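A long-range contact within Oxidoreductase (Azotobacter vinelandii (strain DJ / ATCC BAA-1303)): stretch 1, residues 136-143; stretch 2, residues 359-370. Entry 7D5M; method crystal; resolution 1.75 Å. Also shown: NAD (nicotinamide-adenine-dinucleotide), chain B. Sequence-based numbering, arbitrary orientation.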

# COMPACT_ATOMS: atom_id res chain seq x y z
N ARG A 136 43.45 -4.46 14.38
CA ARG A 136 42.67 -3.29 13.90
C ARG A 136 41.23 -3.74 13.65
O ARG A 136 41.01 -4.89 13.24
N VAL A 137 40.30 -2.84 13.91
CA VAL A 137 38.87 -2.95 13.51
C VAL A 137 38.79 -2.58 12.03
O VAL A 137 39.39 -1.56 11.64
N VAL A 138 38.09 -3.38 11.23
CA VAL A 138 37.69 -3.00 9.85
C VAL A 138 36.16 -3.05 9.79
O VAL A 138 35.61 -4.16 9.75
N GLY A 139 35.51 -1.89 9.80
CA GLY A 139 34.06 -1.82 9.51
C GLY A 139 33.83 -1.90 8.02
O GLY A 139 34.71 -1.44 7.26
N VAL A 140 32.70 -2.46 7.60
CA VAL A 140 32.28 -2.46 6.17
C VAL A 140 30.87 -1.87 6.11
O VAL A 140 30.02 -2.24 6.92
N THR A 141 30.64 -0.93 5.18
CA THR A 141 29.40 -0.10 5.20
C THR A 141 28.26 -0.84 4.50
O THR A 141 27.69 -0.31 3.52
N TYR A 142 27.87 -1.99 5.06
CA TYR A 142 26.56 -2.63 4.79
C TYR A 142 25.51 -1.85 5.59
O TYR A 142 25.01 -2.33 6.62
N GLY A 143 25.24 -0.63 5.13
CA GLY A 143 24.58 0.43 5.91
C GLY A 143 23.16 0.05 6.29
O GLY A 143 22.72 0.48 7.35
N ARG A 359 28.08 -5.84 17.88
CA ARG A 359 27.70 -6.47 16.59
C ARG A 359 27.73 -5.38 15.52
O ARG A 359 26.97 -4.41 15.63
N TYR A 360 28.56 -5.56 14.49
CA TYR A 360 28.59 -4.63 13.34
C TYR A 360 29.19 -5.37 12.15
O TYR A 360 29.90 -6.37 12.31
N PRO A 361 28.91 -4.89 10.92
CA PRO A 361 29.52 -5.46 9.73
C PRO A 361 31.03 -5.20 9.76
O PRO A 361 31.45 -4.06 9.82
N ASP A 362 31.80 -6.28 9.74
CA ASP A 362 33.25 -6.24 10.06
C ASP A 362 34.04 -6.90 8.92
O ASP A 362 33.48 -7.17 7.85
N ILE A 363 35.32 -7.14 9.17
CA ILE A 363 36.25 -7.74 8.18
C ILE A 363 35.64 -9.06 7.68
O ILE A 363 35.73 -9.34 6.47
N HIS A 364 35.05 -9.85 8.57
CA HIS A 364 34.51 -11.20 8.25
C HIS A 364 33.32 -11.06 7.29
O HIS A 364 33.23 -11.84 6.34
N ALA A 365 32.45 -10.08 7.51
CA ALA A 365 31.32 -9.80 6.60
C ALA A 365 31.87 -9.42 5.22
O ALA A 365 31.32 -9.90 4.20
N GLY A 366 32.90 -8.57 5.19
CA GLY A 366 33.55 -8.13 3.95
C GLY A 366 34.09 -9.32 3.17
O GLY A 366 33.84 -9.39 1.95
N VAL A 367 34.76 -10.26 3.85
CA VAL A 367 35.31 -11.48 3.19
C VAL A 367 34.16 -12.28 2.56
O VAL A 367 34.31 -12.71 1.40
N GLU A 368 33.06 -12.49 3.29
CA GLU A 368 31.92 -13.31 2.81
C GLU A 368 31.29 -12.67 1.56
O GLU A 368 30.95 -13.42 0.65
N GLY A 369 31.16 -11.34 1.53
CA GLY A 369 30.64 -10.60 0.36
C GLY A 369 31.47 -10.89 -0.88
O GLY A 369 30.90 -11.12 -1.96
N VAL A 370 32.79 -10.90 -0.73
CA VAL A 370 33.73 -11.16 -1.85
C VAL A 370 33.60 -12.63 -2.25
O VAL A 370 33.54 -12.90 -3.46

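What holds the short strand 138-140 against the turn that leads into the helix? One direct hydrogen bond does so, from Val-140 N to Pro-361 O at 3.0 Å and nearly straight. Beside it, Asp-362 CA lies 3.2 Å from Val-138 O in a CA-H...O contact. Water 1 adds a bridge, accepting from Val-138 N at 3.0 Å and, weakly, from Ile-363 N at 3.3 Å.

Where does the tyrosine of the first stretch fit? Tyr-142 (chi1 m) points toward the other stretch and lays its ring along the turn and the first part of the helix. Pro-361 CB meets the ring near its plane, 4.0 Å from Tyr-142 CD2, and Ala-365 CB sits 4.2 Å from Tyr-142 CE2. At the tip, Tyr-142 OH comes to 3.6 Å from Gly-369 CA. This hollow depends on glycine: a CB there would clash with the hydroxyl.

Which bumps do the valines provide? Val-140 (t) points toward the helix, where its CG2 lies 3.5 Å from Asp-362 O and 4.1 Å from Gly-366 CA; a CB on this second glycine would be tight against that methyl. Val-138 (t) leaves sideways, and its CG1 meets CD1 of Ile-363 (chi1 t, chi2 p) at 4.0 Å. Farther along, Val-137 CG1 rests 4.0 Å from CE1 of Tyr-360 (chi1 p), whose side chain starts sideways but ends nearer the first stretch.

What do the polar side chains do here? Asp-362 (p) directs CA-to-CB away and caps the helix, its OD1 accepting from Ala-365 N at 3.1 Å. Thr-141 also points away, while its backbone O lies 2.8 Å from NAD O7N, placing the nicotinamide end of the cofactor beside this stretch.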

# COMPACT_ATOMS: atom_id res chain seq x y z
CB ARG A 136 43.28 -2.70 12.62
CG ARG A 136 44.74 -2.26 12.73
CD ARG A 136 45.00 -1.13 13.71
NE ARG A 136 45.00 -1.56 15.10
CZ ARG A 136 44.99 -0.75 16.16
NH1 ARG A 136 45.04 0.56 15.98
NH2 ARG A 136 44.94 -1.25 17.38
CB VAL A 137 37.99 -2.03 14.36
CG1 VAL A 137 36.56 -2.02 13.87
CG2 VAL A 137 38.06 -2.41 15.83
CB VAL A 138 38.34 -3.89 8.77
CG1 VAL A 138 37.84 -3.54 7.38
CG2 VAL A 138 39.86 -3.81 8.81
CB VAL A 140 32.38 -3.87 5.56
CG1 VAL A 140 31.94 -3.89 4.11
CG2 VAL A 140 33.79 -4.42 5.69
CB THR A 141 29.68 1.33 4.71
OG1 THR A 141 30.63 1.29 3.66
CG2 THR A 141 30.25 2.21 5.79
CB TYR A 142 26.60 -4.11 5.15
CG TYR A 142 27.40 -4.97 4.21
CD1 TYR A 142 27.03 -5.12 2.88
CD2 TYR A 142 28.50 -5.68 4.66
CE1 TYR A 142 27.74 -5.94 2.01
CE2 TYR A 142 29.22 -6.50 3.81
CZ TYR A 142 28.84 -6.64 2.48
OH TYR A 142 29.53 -7.45 1.63
CB ARG A 359 26.30 -7.07 16.65
CG ARG A 359 26.11 -8.12 17.74
CD ARG A 359 26.62 -9.49 17.35
NE ARG A 359 26.53 -10.42 18.48
CZ ARG A 359 27.42 -10.52 19.46
NH1 ARG A 359 28.50 -9.75 19.48
NH2 ARG A 359 27.23 -11.39 20.44
CB TYR A 360 29.37 -3.37 13.70
CG TYR A 360 30.76 -3.63 14.21
CD1 TYR A 360 31.84 -3.74 13.35
CD2 TYR A 360 30.99 -3.83 15.56
CE1 TYR A 360 33.11 -4.02 13.81
CE2 TYR A 360 32.26 -4.11 16.04
CZ TYR A 360 33.32 -4.20 15.17
OH TYR A 360 34.57 -4.47 15.66
CB PRO A 361 28.85 -4.75 8.54
CG PRO A 361 27.80 -3.84 9.13
CD PRO A 361 28.01 -3.77 10.62
CB ASP A 362 33.50 -6.91 11.41
CG ASP A 362 33.08 -8.37 11.48
OD1 ASP A 362 32.71 -8.95 10.42
OD2 ASP A 362 33.10 -8.92 12.59
CB ILE A 363 37.65 -7.91 8.81
CG1 ILE A 363 38.68 -8.34 7.76
CG2 ILE A 363 37.62 -8.87 9.99
CD1 ILE A 363 38.91 -7.32 6.66
CB HIS A 364 34.13 -11.96 9.53
CG HIS A 364 35.25 -12.05 10.50
ND1 HIS A 364 36.36 -12.83 10.26
CD2 HIS A 364 35.44 -11.47 11.71
CE1 HIS A 364 37.19 -12.72 11.29
NE2 HIS A 364 36.65 -11.89 12.19
CB ALA A 365 30.45 -8.71 7.16
CB VAL A 367 36.14 -12.34 4.16
CG1 VAL A 367 36.52 -13.68 3.54
CG2 VAL A 367 37.38 -11.59 4.61
CB GLU A 368 30.88 -13.51 3.91
CG GLU A 368 31.33 -14.48 4.97
CD GLU A 368 31.97 -15.74 4.39
OE1 GLU A 368 31.29 -16.43 3.57
OE2 GLU A 368 33.16 -16.00 4.71
CB VAL A 370 35.17 -10.79 -1.47
CG1 VAL A 370 36.18 -11.20 -2.55
CG2 VAL A 370 35.26 -9.31 -1.16
PA NAD B . 32.15 8.07 -6.98
O1A NAD B . 32.84 7.84 -8.29
O2A NAD B . 30.85 8.80 -6.92
O5B NAD B . 33.19 8.79 -5.98
C5B NAD B . 34.62 8.48 -5.98
C4B NAD B . 35.32 9.53 -5.16
O4B NAD B . 36.66 9.09 -4.81
C3B NAD B . 35.52 10.88 -5.86
O3B NAD B . 35.45 11.93 -4.90
C2B NAD B . 36.92 10.73 -6.45
O2B NAD B . 37.57 11.95 -6.75
C1B NAD B . 37.60 10.03 -5.29
N9A NAD B . 38.81 9.29 -5.63
C8A NAD B . 38.97 8.43 -6.68
N7A NAD B . 40.14 7.85 -6.70
C5A NAD B . 40.80 8.35 -5.59
C6A NAD B . 42.08 8.11 -5.06
N6A NAD B . 42.95 7.25 -5.59
N1A NAD B . 42.42 8.77 -3.92
C2A NAD B . 41.54 9.63 -3.40
N3A NAD B . 40.30 9.92 -3.80
C4A NAD B . 39.99 9.25 -4.91
O3 NAD B . 31.92 6.66 -6.24
PN NAD B . 30.80 6.25 -5.13
O1N NAD B . 29.52 5.88 -5.82
O2N NAD B . 30.76 7.31 -4.07
O5D NAD B . 31.41 4.90 -4.53
C5D NAD B . 32.68 4.87 -3.87
C4D NAD B . 32.74 3.56 -3.13
O4D NAD B . 31.60 3.48 -2.23
C3D NAD B . 32.65 2.33 -4.03
O3D NAD B . 33.45 1.29 -3.49
C2D NAD B . 31.16 1.97 -3.98
O2D NAD B . 30.90 0.60 -4.23
C1D NAD B . 30.84 2.32 -2.53
N1N NAD B . 29.40 2.63 -2.26
C2N NAD B . 28.75 1.98 -1.23
C3N NAD B . 27.39 2.21 -0.99
C7N NAD B . 26.80 1.59 0.25
O7N NAD B . 27.56 1.14 1.12
N7N NAD B . 25.48 1.58 0.37
C4N NAD B . 26.67 3.00 -1.89
C5N NAD B . 27.34 3.64 -2.93
C6N NAD B . 28.71 3.55 -3.01
O HOH W 1 36.88 -6.05 11.90